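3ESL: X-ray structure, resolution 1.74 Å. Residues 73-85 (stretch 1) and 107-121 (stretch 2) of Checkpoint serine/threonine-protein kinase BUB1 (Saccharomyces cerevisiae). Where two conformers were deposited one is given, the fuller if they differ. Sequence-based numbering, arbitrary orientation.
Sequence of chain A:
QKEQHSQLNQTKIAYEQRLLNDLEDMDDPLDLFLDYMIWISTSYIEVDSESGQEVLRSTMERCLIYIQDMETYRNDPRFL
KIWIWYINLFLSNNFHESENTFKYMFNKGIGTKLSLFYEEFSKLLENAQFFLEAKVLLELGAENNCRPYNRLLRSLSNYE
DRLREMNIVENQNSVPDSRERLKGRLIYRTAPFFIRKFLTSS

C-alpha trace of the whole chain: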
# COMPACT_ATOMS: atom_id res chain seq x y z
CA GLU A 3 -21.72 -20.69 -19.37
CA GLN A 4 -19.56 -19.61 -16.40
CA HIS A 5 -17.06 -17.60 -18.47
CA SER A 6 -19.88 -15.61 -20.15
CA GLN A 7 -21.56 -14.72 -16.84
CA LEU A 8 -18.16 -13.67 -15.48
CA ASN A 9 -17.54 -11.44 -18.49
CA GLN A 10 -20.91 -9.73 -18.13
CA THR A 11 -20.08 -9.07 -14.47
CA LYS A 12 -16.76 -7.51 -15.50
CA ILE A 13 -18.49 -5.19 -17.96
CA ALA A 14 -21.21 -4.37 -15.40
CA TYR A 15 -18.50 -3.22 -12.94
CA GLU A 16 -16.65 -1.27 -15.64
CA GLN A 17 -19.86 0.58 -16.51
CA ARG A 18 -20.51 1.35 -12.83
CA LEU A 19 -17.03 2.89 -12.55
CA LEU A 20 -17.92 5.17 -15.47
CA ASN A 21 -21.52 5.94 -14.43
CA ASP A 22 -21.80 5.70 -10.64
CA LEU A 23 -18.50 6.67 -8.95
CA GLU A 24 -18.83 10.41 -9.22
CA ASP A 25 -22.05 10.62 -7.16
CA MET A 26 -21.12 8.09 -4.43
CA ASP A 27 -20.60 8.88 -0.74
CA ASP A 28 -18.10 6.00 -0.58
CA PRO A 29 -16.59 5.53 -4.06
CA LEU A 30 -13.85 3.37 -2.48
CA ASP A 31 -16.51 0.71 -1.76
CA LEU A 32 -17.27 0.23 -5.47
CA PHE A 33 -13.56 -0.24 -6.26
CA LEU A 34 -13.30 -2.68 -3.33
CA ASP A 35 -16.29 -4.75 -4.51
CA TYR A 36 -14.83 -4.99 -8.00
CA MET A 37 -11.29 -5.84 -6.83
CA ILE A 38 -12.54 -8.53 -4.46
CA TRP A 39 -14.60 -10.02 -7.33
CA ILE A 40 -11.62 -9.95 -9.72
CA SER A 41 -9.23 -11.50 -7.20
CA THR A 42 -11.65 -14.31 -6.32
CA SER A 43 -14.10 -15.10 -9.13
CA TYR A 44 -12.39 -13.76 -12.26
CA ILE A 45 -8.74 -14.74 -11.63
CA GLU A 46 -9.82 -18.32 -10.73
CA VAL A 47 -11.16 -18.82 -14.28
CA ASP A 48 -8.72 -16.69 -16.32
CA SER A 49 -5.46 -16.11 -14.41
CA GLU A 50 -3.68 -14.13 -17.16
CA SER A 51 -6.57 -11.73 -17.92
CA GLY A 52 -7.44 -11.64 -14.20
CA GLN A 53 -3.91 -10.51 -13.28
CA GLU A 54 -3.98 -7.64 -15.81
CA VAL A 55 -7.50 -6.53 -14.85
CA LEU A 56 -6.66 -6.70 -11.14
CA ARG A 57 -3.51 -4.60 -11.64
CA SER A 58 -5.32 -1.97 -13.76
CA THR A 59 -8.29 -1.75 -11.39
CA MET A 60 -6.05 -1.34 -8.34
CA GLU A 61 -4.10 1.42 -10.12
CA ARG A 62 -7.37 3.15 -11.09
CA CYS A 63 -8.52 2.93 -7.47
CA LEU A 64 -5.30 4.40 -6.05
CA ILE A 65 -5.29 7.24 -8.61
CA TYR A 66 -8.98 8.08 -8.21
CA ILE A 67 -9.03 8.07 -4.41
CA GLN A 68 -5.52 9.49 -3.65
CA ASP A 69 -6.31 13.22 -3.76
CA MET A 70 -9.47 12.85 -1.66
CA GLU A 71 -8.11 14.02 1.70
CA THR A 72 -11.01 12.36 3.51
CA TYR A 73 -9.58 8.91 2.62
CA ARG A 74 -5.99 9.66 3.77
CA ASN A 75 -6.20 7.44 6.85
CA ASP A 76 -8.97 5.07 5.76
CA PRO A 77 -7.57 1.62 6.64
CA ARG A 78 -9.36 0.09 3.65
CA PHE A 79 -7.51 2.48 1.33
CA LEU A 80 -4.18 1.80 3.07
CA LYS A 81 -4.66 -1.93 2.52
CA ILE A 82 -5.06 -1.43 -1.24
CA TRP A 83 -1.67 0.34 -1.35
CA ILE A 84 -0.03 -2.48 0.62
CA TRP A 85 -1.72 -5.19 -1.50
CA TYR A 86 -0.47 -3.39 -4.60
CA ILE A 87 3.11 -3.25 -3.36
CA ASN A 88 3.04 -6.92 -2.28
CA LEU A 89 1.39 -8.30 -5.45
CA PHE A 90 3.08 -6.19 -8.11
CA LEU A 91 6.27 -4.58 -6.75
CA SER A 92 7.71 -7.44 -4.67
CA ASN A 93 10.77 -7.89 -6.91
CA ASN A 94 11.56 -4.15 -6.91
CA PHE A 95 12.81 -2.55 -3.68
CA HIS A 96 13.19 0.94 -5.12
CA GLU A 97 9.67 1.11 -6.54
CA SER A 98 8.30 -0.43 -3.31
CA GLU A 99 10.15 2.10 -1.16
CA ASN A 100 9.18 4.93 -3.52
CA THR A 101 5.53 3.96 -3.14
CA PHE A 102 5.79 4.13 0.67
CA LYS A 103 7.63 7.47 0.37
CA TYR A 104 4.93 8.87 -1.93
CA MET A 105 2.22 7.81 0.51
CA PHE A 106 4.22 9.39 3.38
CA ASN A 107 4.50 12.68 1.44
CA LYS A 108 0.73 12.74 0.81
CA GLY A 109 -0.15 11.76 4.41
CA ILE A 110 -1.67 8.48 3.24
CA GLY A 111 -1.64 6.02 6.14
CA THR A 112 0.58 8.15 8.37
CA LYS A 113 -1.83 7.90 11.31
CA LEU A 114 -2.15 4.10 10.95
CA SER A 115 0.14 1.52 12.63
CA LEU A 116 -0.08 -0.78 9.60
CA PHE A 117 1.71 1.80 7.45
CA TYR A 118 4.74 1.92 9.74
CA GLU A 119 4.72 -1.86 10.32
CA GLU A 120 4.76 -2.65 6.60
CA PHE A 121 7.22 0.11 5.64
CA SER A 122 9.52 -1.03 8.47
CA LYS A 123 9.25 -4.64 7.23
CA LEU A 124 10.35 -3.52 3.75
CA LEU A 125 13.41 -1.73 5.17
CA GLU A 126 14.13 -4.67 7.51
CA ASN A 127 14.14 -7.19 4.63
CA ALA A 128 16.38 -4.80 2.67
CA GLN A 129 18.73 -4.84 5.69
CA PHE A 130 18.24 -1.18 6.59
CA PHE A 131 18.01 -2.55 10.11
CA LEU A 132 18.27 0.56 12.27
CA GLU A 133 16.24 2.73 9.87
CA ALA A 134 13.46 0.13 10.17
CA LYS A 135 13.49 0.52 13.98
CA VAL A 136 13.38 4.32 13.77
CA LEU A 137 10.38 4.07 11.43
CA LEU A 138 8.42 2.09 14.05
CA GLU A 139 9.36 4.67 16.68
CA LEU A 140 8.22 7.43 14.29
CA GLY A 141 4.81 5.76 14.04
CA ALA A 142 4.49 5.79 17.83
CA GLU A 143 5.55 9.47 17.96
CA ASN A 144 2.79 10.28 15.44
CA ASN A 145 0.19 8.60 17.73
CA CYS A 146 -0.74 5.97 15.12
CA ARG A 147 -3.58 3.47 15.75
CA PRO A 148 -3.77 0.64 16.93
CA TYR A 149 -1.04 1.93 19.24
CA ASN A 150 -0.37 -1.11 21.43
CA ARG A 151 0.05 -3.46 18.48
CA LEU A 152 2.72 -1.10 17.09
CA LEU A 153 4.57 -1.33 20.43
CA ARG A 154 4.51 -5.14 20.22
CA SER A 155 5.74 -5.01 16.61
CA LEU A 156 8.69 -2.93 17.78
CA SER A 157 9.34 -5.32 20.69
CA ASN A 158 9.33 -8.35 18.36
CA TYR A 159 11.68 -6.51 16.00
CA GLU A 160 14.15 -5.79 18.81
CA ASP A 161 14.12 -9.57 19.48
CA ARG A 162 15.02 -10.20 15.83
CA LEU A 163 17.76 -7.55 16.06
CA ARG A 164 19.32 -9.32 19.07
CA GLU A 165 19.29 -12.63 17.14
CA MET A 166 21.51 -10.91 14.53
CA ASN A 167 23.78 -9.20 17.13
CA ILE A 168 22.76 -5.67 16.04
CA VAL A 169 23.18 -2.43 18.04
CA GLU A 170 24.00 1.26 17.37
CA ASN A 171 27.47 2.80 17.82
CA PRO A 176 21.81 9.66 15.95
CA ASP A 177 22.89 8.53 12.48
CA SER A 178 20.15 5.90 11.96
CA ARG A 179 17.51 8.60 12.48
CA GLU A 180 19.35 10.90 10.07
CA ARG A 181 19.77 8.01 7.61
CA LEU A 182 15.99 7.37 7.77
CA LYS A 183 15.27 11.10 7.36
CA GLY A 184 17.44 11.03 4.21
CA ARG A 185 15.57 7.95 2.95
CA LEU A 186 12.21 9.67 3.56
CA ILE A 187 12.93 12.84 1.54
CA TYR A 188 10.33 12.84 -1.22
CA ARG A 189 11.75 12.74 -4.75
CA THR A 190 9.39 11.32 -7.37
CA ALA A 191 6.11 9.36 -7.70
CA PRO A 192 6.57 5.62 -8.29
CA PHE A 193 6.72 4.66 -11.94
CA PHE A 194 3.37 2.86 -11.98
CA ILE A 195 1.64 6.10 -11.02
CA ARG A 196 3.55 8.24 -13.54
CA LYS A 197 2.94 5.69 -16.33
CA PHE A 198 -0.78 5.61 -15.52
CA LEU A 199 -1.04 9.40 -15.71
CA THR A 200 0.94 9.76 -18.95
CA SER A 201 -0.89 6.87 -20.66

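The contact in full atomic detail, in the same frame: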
# COMPACT_ATOMS: atom_id res chain seq x y z
N TYR A 73 -10.00 10.32 2.61
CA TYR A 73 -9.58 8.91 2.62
C TYR A 73 -8.14 8.66 3.11
O TYR A 73 -7.69 7.50 3.20
CB TYR A 73 -9.74 8.33 1.22
CG TYR A 73 -11.13 7.91 0.85
CD1 TYR A 73 -11.71 6.77 1.43
CD2 TYR A 73 -11.87 8.61 -0.11
CE1 TYR A 73 -12.99 6.35 1.07
CE2 TYR A 73 -13.13 8.18 -0.49
CZ TYR A 73 -13.68 7.07 0.11
OH TYR A 73 -14.93 6.65 -0.26
N ARG A 74 -7.43 9.75 3.43
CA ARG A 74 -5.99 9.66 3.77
C ARG A 74 -5.66 8.55 4.76
O ARG A 74 -4.69 7.80 4.57
CB ARG A 74 -5.48 10.99 4.32
CG ARG A 74 -5.00 11.96 3.28
CD ARG A 74 -4.39 13.17 3.97
NE ARG A 74 -4.06 14.24 3.03
CZ ARG A 74 -3.91 15.51 3.38
NH1 ARG A 74 -4.08 15.89 4.64
NH2 ARG A 74 -3.60 16.42 2.46
N ASN A 75 -6.44 8.46 5.84
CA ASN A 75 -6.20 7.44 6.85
C ASN A 75 -7.34 6.43 6.97
O ASN A 75 -7.63 5.94 8.06
CB ASN A 75 -5.82 8.07 8.19
CG ASN A 75 -4.43 8.66 8.16
OD1 ASN A 75 -3.43 7.93 8.05
ND2 ASN A 75 -4.35 9.98 8.21
N ASP A 76 -7.98 6.14 5.83
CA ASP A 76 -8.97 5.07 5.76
C ASP A 76 -8.19 3.75 5.68
O ASP A 76 -7.42 3.55 4.73
CB ASP A 76 -9.85 5.27 4.51
CG ASP A 76 -11.02 4.29 4.44
OD1 ASP A 76 -10.82 3.08 4.65
OD2 ASP A 76 -12.16 4.74 4.17
N PRO A 77 -8.37 2.84 6.65
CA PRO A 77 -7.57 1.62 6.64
C PRO A 77 -7.85 0.75 5.42
O PRO A 77 -6.99 -0.01 4.99
CB PRO A 77 -8.01 0.88 7.92
CG PRO A 77 -9.34 1.45 8.26
CD PRO A 77 -9.33 2.87 7.78
N ARG A 78 -9.05 0.85 4.88
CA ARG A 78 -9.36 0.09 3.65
C ARG A 78 -8.50 0.56 2.48
O ARG A 78 -8.01 -0.25 1.69
CB ARG A 78 -10.83 0.23 3.28
CG ARG A 78 -11.79 -0.19 4.37
CD ARG A 78 -13.23 0.19 4.00
NE ARG A 78 -13.39 1.65 3.86
CZ ARG A 78 -14.40 2.24 3.21
NH1 ARG A 78 -15.34 1.50 2.64
NH2 ARG A 78 -14.45 3.56 3.14
N PHE A 79 -8.34 1.88 2.37
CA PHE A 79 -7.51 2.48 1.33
C PHE A 79 -6.03 2.09 1.52
O PHE A 79 -5.35 1.67 0.58
CB PHE A 79 -7.66 4.00 1.36
CG PHE A 79 -7.05 4.70 0.17
CD1 PHE A 79 -7.20 4.20 -1.13
CD2 PHE A 79 -6.38 5.91 0.36
CE1 PHE A 79 -6.63 4.90 -2.23
CE2 PHE A 79 -5.81 6.59 -0.73
CZ PHE A 79 -5.95 6.09 -2.02
N LEU A 80 -5.55 2.22 2.75
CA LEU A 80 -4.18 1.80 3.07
C LEU A 80 -3.92 0.36 2.61
O LEU A 80 -2.88 0.07 2.02
CB LEU A 80 -3.89 1.95 4.56
CG LEU A 80 -2.48 1.48 4.95
CD1 LEU A 80 -1.40 2.21 4.14
CD2 LEU A 80 -2.25 1.64 6.46
N LYS A 81 -4.87 -0.53 2.86
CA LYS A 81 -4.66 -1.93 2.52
C LYS A 81 -4.51 -2.14 1.02
O LYS A 81 -3.75 -3.00 0.60
CB LYS A 81 -5.76 -2.81 3.11
CG LYS A 81 -5.64 -2.99 4.63
CD LYS A 81 -6.74 -3.92 5.14
CE LYS A 81 -6.99 -3.73 6.62
NZ LYS A 81 -5.92 -4.31 7.48
N ILE A 82 -5.20 -1.33 0.21
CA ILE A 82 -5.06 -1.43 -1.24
C ILE A 82 -3.63 -1.08 -1.66
O ILE A 82 -3.04 -1.80 -2.47
CB ILE A 82 -6.10 -0.56 -1.99
CG1 ILE A 82 -7.51 -0.95 -1.54
CG2 ILE A 82 -5.97 -0.76 -3.52
CD1 ILE A 82 -8.57 0.05 -1.93
N TRP A 83 -3.07 -0.01 -1.08
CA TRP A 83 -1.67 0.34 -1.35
C TRP A 83 -0.75 -0.82 -1.00
O TRP A 83 0.11 -1.18 -1.80
CB TRP A 83 -1.22 1.57 -0.55
CG TRP A 83 -1.80 2.85 -1.06
CD1 TRP A 83 -2.93 3.44 -0.63
CD2 TRP A 83 -1.26 3.69 -2.09
NE1 TRP A 83 -3.15 4.61 -1.32
CE2 TRP A 83 -2.13 4.79 -2.22
CE3 TRP A 83 -0.12 3.62 -2.91
CZ2 TRP A 83 -1.92 5.82 -3.15
CZ3 TRP A 83 0.11 4.65 -3.84
CH2 TRP A 83 -0.79 5.73 -3.94
N ILE A 84 -0.93 -1.40 0.18
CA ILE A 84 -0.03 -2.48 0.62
C ILE A 84 -0.22 -3.77 -0.21
O ILE A 84 0.75 -4.46 -0.51
CB ILE A 84 -0.10 -2.70 2.15
CG1 ILE A 84 0.31 -1.42 2.87
CG2 ILE A 84 0.80 -3.87 2.59
CD1 ILE A 84 -0.02 -1.39 4.34
N TRP A 85 -1.46 -4.06 -0.60
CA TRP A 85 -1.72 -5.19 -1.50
C TRP A 85 -1.04 -4.96 -2.84
O TRP A 85 -0.44 -5.87 -3.40
CB TRP A 85 -3.21 -5.44 -1.69
CG TRP A 85 -3.75 -6.39 -0.63
CD1 TRP A 85 -4.54 -6.07 0.43
CD2 TRP A 85 -3.53 -7.81 -0.56
NE1 TRP A 85 -4.83 -7.20 1.17
CE2 TRP A 85 -4.22 -8.29 0.58
CE3 TRP A 85 -2.82 -8.73 -1.35
CZ2 TRP A 85 -4.22 -9.64 0.95
CZ3 TRP A 85 -2.83 -10.08 -0.98
CH2 TRP A 85 -3.52 -10.52 0.16
N ASN A 107 4.57 11.28 1.90
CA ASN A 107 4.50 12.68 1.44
C ASN A 107 3.07 13.22 1.34
O ASN A 107 2.83 14.39 1.61
CB ASN A 107 5.19 12.82 0.08
CG ASN A 107 5.26 14.27 -0.39
OD1 ASN A 107 4.62 14.65 -1.38
ND2 ASN A 107 6.04 15.08 0.31
N LYS A 108 2.14 12.35 0.94
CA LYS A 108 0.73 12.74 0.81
C LYS A 108 -0.09 12.56 2.10
O LYS A 108 -1.28 12.89 2.13
CB LYS A 108 0.08 11.96 -0.33
CG LYS A 108 0.59 12.36 -1.72
CD LYS A 108 -0.23 11.72 -2.83
CE LYS A 108 -1.47 12.53 -3.19
NZ LYS A 108 -1.16 13.69 -4.07
N GLY A 109 0.55 12.05 3.15
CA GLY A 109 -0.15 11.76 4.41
C GLY A 109 -1.10 10.58 4.33
O GLY A 109 -2.03 10.46 5.15
N ILE A 110 -0.88 9.70 3.36
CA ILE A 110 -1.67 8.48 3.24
C ILE A 110 -1.15 7.41 4.21
O ILE A 110 -0.03 6.92 4.07
CB ILE A 110 -1.72 7.95 1.78
CG1 ILE A 110 -2.42 8.99 0.88
CG2 ILE A 110 -2.46 6.60 1.67
CD1 ILE A 110 -2.16 8.79 -0.59
N GLY A 111 -1.97 7.07 5.20
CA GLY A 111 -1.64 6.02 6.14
C GLY A 111 -0.76 6.44 7.31
O GLY A 111 -0.43 5.62 8.16
N THR A 112 -0.40 7.71 7.37
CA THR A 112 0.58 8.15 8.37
C THR A 112 0.05 8.22 9.80
O THR A 112 0.83 8.44 10.75
CB THR A 112 1.29 9.45 7.95
OG1 THR A 112 0.32 10.46 7.68
CG2 THR A 112 2.15 9.21 6.69
N LYS A 113 -1.25 8.02 9.97
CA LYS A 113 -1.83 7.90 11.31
C LYS A 113 -2.21 6.45 11.64
O LYS A 113 -2.85 6.18 12.67
CB LYS A 113 -3.02 8.85 11.47
CG LYS A 113 -2.67 10.32 11.32
CD LYS A 113 -3.92 11.20 11.43
CE LYS A 113 -3.60 12.66 11.10
NZ LYS A 113 -4.74 13.57 11.43
N LEU A 114 -1.83 5.52 10.76
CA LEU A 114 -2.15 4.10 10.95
C LEU A 114 -0.92 3.23 11.20
O LEU A 114 0.04 3.27 10.42
CB LEU A 114 -2.90 3.55 9.72
CG LEU A 114 -4.23 4.26 9.43
CD1 LEU A 114 -4.81 3.75 8.13
CD2 LEU A 114 -5.22 4.06 10.60
N SER A 115 -0.97 2.42 12.27
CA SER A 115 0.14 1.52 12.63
C SER A 115 0.59 0.62 11.48
O SER A 115 1.79 0.38 11.29
CB SER A 115 -0.23 0.65 13.83
OG SER A 115 -0.41 1.45 14.97
N LEU A 116 -0.37 0.11 10.71
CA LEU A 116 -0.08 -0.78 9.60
C LEU A 116 0.92 -0.17 8.63
O LEU A 116 1.78 -0.89 8.10
CB LEU A 116 -1.37 -1.17 8.88
CG LEU A 116 -1.21 -2.17 7.73
CD1 LEU A 116 -0.66 -3.50 8.23
CD2 LEU A 116 -2.52 -2.35 7.01
N PHE A 117 0.82 1.14 8.40
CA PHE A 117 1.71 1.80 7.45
C PHE A 117 3.15 1.64 7.92
O PHE A 117 4.03 1.19 7.17
CB PHE A 117 1.36 3.28 7.30
CG PHE A 117 2.37 4.07 6.50
CD1 PHE A 117 2.32 4.09 5.12
CD2 PHE A 117 3.41 4.76 7.15
CE1 PHE A 117 3.28 4.80 4.37
CE2 PHE A 117 4.37 5.47 6.41
CZ PHE A 117 4.30 5.50 5.02
N TYR A 118 3.38 1.98 9.18
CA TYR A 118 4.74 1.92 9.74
C TYR A 118 5.24 0.49 9.85
O TYR A 118 6.42 0.23 9.58
CB TYR A 118 4.78 2.64 11.08
CG TYR A 118 4.44 4.09 10.92
CD1 TYR A 118 5.42 5.04 10.61
CD2 TYR A 118 3.12 4.53 11.06
CE1 TYR A 118 5.09 6.38 10.44
CE2 TYR A 118 2.79 5.87 10.89
CZ TYR A 118 3.77 6.78 10.59
OH TYR A 118 3.42 8.10 10.43
N GLU A 119 4.35 -0.43 10.24
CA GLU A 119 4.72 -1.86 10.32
C GLU A 119 5.20 -2.42 8.98
O GLU A 119 6.25 -3.08 8.90
CB GLU A 119 3.56 -2.69 10.87
CG GLU A 119 3.24 -2.37 12.33
CD GLU A 119 1.94 -2.99 12.82
OE1 GLU A 119 0.99 -3.15 12.01
OE2 GLU A 119 1.86 -3.31 14.03
N GLU A 120 4.43 -2.16 7.93
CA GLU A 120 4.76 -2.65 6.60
C GLU A 120 5.99 -1.97 5.99
O GLU A 120 6.83 -2.65 5.39
CB GLU A 120 3.54 -2.53 5.67
CG GLU A 120 2.38 -3.45 6.09
CD GLU A 120 2.69 -4.94 5.92
OE1 GLU A 120 3.44 -5.32 5.00
OE2 GLU A 120 2.15 -5.75 6.71
N PHE A 121 6.09 -0.65 6.15
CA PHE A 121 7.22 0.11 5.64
C PHE A 121 8.49 -0.36 6.37
O PHE A 121 9.52 -0.64 5.75
CB PHE A 121 6.95 1.60 5.84
CG PHE A 121 7.87 2.53 5.05
CD1 PHE A 121 8.93 2.05 4.29
CD2 PHE A 121 7.66 3.91 5.12
CE1 PHE A 121 9.77 2.92 3.58
CE2 PHE A 121 8.50 4.79 4.43
CZ PHE A 121 9.55 4.30 3.66
O HOH W 1 -2.31 11.76 7.46

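Each stretch runs through a turn into a helix. In the first, a type I turn from Tyr73 to Asp76 leads into the helix that starts at Pro77; in the second, a helix closes in a Schellman motif at Gly109, and a type I turn from Gly111 to Leu114 leads into the helix that starts at Ser115. The two new helices run in nearly the same direction, their axes inclined by 15° and 10.5 Å apart at closest approach. The chains come nearest before the helices begin, where the CA atoms of Arg74 and Ile110 are 4.5 Å apart. There Gly111 N donates a hydrogen bond to Arg74 O (2.9 Å), and Ile110 CA approaches the same oxygen at 3.4 Å in a CA-H...O contact. Gly109 and Gly111 both have positive phi, which favours glycine; at Gly111 packing adds a further constraint, since an ideally placed CB would lie 3.0 Å from Leu80 CD1, a clash.

Asn75 provides the main polar side-chain link. Its CB points sideways, but with chi1 in the m well the amide reaches the second turn, where OD1 accepts a hydrogen bond from Lys113 N (2.9 Å). Its ND2 donates to a water (2.8 Å from ND2), which in turn donates to Gly109 O (2.7 Å from the water oxygen) and also hydrogen-bonds Thr112 OG1 (2.9 Å). An amide suits this position because it offers an acceptor and a donor together. Beside it, the extended Arg74 side chain lies along the chain at Lys108 and Gly109, with its CB 3.6 Å from Gly109 O. Asp76 faces away from the contact and instead caps its own helix, OD1 accepting from Arg78 N (2.9 Å).

Between the helices the contact is largely apolar. Leu80, buried and directed toward the second stretch, places CD2 3.7 Å from Leu114 CD1 and 3.8 Å from Leu116 CB, while its CD1 lies at the edge of the Phe117 ring. One turn beyond Leu80, Ile84 CD1 meets Leu116 CG at 3.7 Å and the aliphatic CG of Glu120 at 3.6 Å, so that even this acidic residue contributes a methylene to the packing. Ile110 fills a separate pocket: its CG2 lies 4.1 Å from Phe79 CE2 and 3.7 Å from Trp83 NE1, and its CD1 3.9 Å from Trp83 CZ2. Together the two stretches bury 803 Å², summed over both sides.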